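Local coordinates for GCN5-related N-acetyltransferase (Kribbella flavida, PDB 4H89), which probably transfers an acyl group, most likely acetyl from acetyl-coenzyme A as in other members of the GNAT superfamily, to a substrate not yet identified, at residues Q126-E132 and V164-H170. Numbering follows the deposited sequence.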
loop_
_atom_site.group_PDB
_atom_site.type_symbol
_atom_site.label_atom_id
_atom_site.label_comp_id
_atom_site.label_asym_id
_atom_site.label_seq_id
_atom_site.Cartn_x
_atom_site.Cartn_y
_atom_site.Cartn_z
ATOM N N GLN A 126 7.297 -1.133 8.660
ATOM C CA GLN A 126 7.106 -2.013 7.518
ATOM C C GLN A 126 7.462 -1.250 6.248
ATOM O O GLN A 126 7.044 -0.099 6.080
ATOM C CB GLN A 126 5.632 -2.438 7.470
ATOM C CG GLN A 126 5.232 -3.309 6.314
ATOM C CD GLN A 126 3.835 -3.808 6.431
ATOM O OE1 GLN A 126 3.288 -3.978 7.552
ATOM N NE2 GLN A 126 3.235 -4.096 5.296
ATOM N N PHE A 127 8.200 -1.907 5.347
ATOM C CA PHE A 127 8.403 -1.418 3.970
ATOM C C PHE A 127 7.601 -2.362 3.072
ATOM O O PHE A 127 7.860 -3.557 3.045
ATOM C CB PHE A 127 9.901 -1.430 3.575
ATOM C CG PHE A 127 10.767 -0.554 4.414
ATOM C CD1 PHE A 127 10.265 0.539 5.153
ATOM C CD2 PHE A 127 12.106 -0.843 4.539
ATOM C CE1 PHE A 127 11.119 1.365 5.894
ATOM C CE2 PHE A 127 12.975 -0.044 5.243
ATOM C CZ PHE A 127 12.484 1.059 5.954
ATOM N N ASN A 128 6.636 -1.811 2.337
ATOM C CA ASN A 128 5.709 -2.631 1.602
ATOM C C ASN A 128 6.273 -3.268 0.356
ATOM O O ASN A 128 5.766 -4.297 -0.087
ATOM C CB ASN A 128 4.497 -1.784 1.240
ATOM C CG ASN A 128 3.905 -1.184 2.459
ATOM O OD1 ASN A 128 3.489 -1.941 3.355
ATOM N ND2 ASN A 128 4.028 0.168 2.604
ATOM N N ALA A 129 7.287 -2.628 -0.231
ATOM C CA ALA A 129 7.782 -3.036 -1.525
ATOM C C ALA A 129 9.214 -2.608 -1.709
ATOM O O ALA A 129 9.523 -1.437 -1.926
ATOM C CB ALA A 129 6.933 -2.428 -2.614
ATOM N N VAL A 130 10.125 -3.533 -1.551
ATOM C CA VAL A 130 11.525 -3.322 -1.748
ATOM C C VAL A 130 11.963 -4.209 -2.918
ATOM O O VAL A 130 11.758 -5.400 -2.913
ATOM C CB VAL A 130 12.379 -3.643 -0.509
ATOM C CG1 VAL A 130 13.822 -3.293 -0.809
ATOM C CG2 VAL A 130 11.836 -2.892 0.717
ATOM N N VAL A 131 12.437 -3.581 -4.003
ATOM C CA VAL A 131 12.766 -4.314 -5.215
ATOM C C VAL A 131 13.917 -5.269 -4.886
ATOM O O VAL A 131 14.948 -4.855 -4.357
ATOM C CB VAL A 131 13.152 -3.354 -6.377
ATOM C CG1 VAL A 131 13.558 -4.136 -7.617
ATOM C CG2 VAL A 131 12.006 -2.392 -6.696
ATOM N N GLU A 132 13.763 -6.554 -5.238
ATOM C CA GLU A 132 14.752 -7.541 -4.790
ATOM C C GLU A 132 16.139 -7.387 -5.399
ATOM O O GLU A 132 17.115 -7.840 -4.854
ATOM C CB GLU A 132 14.257 -8.973 -4.938
ATOM C CG GLU A 132 14.226 -9.416 -6.351
ATOM C CD GLU A 132 13.994 -10.917 -6.521
ATOM O OE1 GLU A 132 14.669 -11.706 -5.826
ATOM O OE2 GLU A 132 13.240 -11.289 -7.422
ATOM N N VAL A 164 10.867 -8.950 -11.601
ATOM C CA VAL A 164 11.544 -9.338 -10.366
ATOM C C VAL A 164 10.615 -9.128 -9.162
ATOM O O VAL A 164 9.542 -8.492 -9.233
ATOM C CB VAL A 164 12.868 -8.566 -10.177
ATOM C CG1 VAL A 164 13.781 -8.822 -11.361
ATOM C CG2 VAL A 164 12.661 -7.081 -9.969
ATOM N N GLY A 165 11.017 -9.701 -8.032
ATOM C CA GLY A 165 10.175 -9.656 -6.834
ATOM C C GLY A 165 10.193 -8.341 -6.093
ATOM O O GLY A 165 11.120 -7.559 -6.174
ATOM N N LEU A 166 9.116 -8.156 -5.308
ATOM C CA LEU A 166 9.026 -7.088 -4.340
ATOM C C LEU A 166 8.969 -7.688 -2.921
ATOM O O LEU A 166 8.009 -8.381 -2.600
ATOM C CB LEU A 166 7.787 -6.224 -4.607
ATOM C CG LEU A 166 7.806 -5.326 -5.851
ATOM C CD1 LEU A 166 6.463 -4.616 -5.962
ATOM C CD2 LEU A 166 8.970 -4.318 -5.795
ATOM N N HIS A 167 9.988 -7.425 -2.105
ATOM C CA HIS A 167 10.005 -7.885 -0.742
ATOM C C HIS A 167 9.059 -7.015 0.080
ATOM O O HIS A 167 9.007 -5.791 -0.121
ATOM C CB HIS A 167 11.367 -7.693 -0.116
ATOM C CG HIS A 167 12.489 -8.451 -0.706
ATOM N ND1 HIS A 167 12.500 -9.785 -1.009
ATOM C CD2 HIS A 167 13.728 -7.983 -0.965
ATOM C CE1 HIS A 167 13.715 -10.098 -1.445
ATOM N NE2 HIS A 167 14.466 -9.015 -1.430
ATOM N N VAL A 168 8.430 -7.633 1.077
ATOM C CA VAL A 168 7.833 -6.904 2.180
ATOM C C VAL A 168 8.811 -7.064 3.334
ATOM O O VAL A 168 9.205 -8.180 3.626
ATOM C CB VAL A 168 6.470 -7.524 2.555
ATOM C CG1 VAL A 168 5.874 -6.786 3.764
ATOM C CG2 VAL A 168 5.552 -7.459 1.330
HETATM N N MSE A 169 9.236 -5.968 3.945
HETATM C CA MSE A 169 10.227 -5.996 4.999
HETATM C C MSE A 169 9.645 -5.393 6.272
HETATM O O MSE A 169 8.761 -4.544 6.225
HETATM C CB MSE A 169 11.490 -5.270 4.644
HETATM C CG MSE A 169 12.099 -5.838 3.359
HETATM SE SE MSE A 169 13.894 -5.247 2.926
HETATM C CE MSE A 169 14.992 -6.186 4.214
ATOM N N HIS A 170 10.144 -5.846 7.413
ATOM C CA HIS A 170 9.572 -5.479 8.700
ATOM C C HIS A 170 10.623 -5.475 9.777
ATOM O O HIS A 170 11.571 -6.259 9.751
ATOM C CB HIS A 170 8.502 -6.501 9.040
ATOM C CG HIS A 170 7.897 -6.358 10.405
ATOM N ND1 HIS A 170 8.377 -7.058 11.481
ATOM C CD2 HIS A 170 6.847 -5.626 10.870
ATOM C CE1 HIS A 170 7.652 -6.783 12.541
ATOM N NE2 HIS A 170 6.706 -5.941 12.189
HETATM O O HOH W 1 5.597 -6.326 -1.999
HETATM O O HOH W 2 17.161 -9.105 -2.370
#
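E132 and G165 grip each other twice where two antiparallel strands come together. The backbone N of E132 donates to G165 O, and G165 N returns a bond to E132 OE2 (2.8 Å), met on the anti side of the carboxylate and 25° out of its plane. Followed outward, E132 CB lies 3.5 Å from H167 NE2, CG rests against the N and O of G165, CD lies near G165 N and CA, and OE2 closes the loop. With chi1 at 73°, CG sits between the backbone N and carbonyl carbon, which brings the extended chain back across G165; glycine suits the spot because a CB there would crowd OE2. An alanine in place of E132 lacks the carboxylate and is likely to leave G165 N without its acceptor and a gap beside the glycine. Water 2 bridges E132 O and H167 NE2, lying in the plane of the imidazole, while H167 ND1 is hydrogen-bonded to T151 OG1, so both ring nitrogens have partners.

Further along, V130 and H167 exchange two backbone bonds, as do F127 and M169. The register slips by one residue between these pairs: a beta bulge at N128 and A129, where water 1 links N128 O to L166 O. Apolar side chains meet on each face: V130 CG2 meets the selenium of M169, a selenomethionine, at 3.8 Å, beside helix 135-143, and on the other V131 CG2 touches L166 CD2 at 3.7 Å. At N128, strand 124-131 turns away from its parallel neighbour 89-96, with 164-172 following: the GNAT splay that in relatives receives acetyl-coenzyme A.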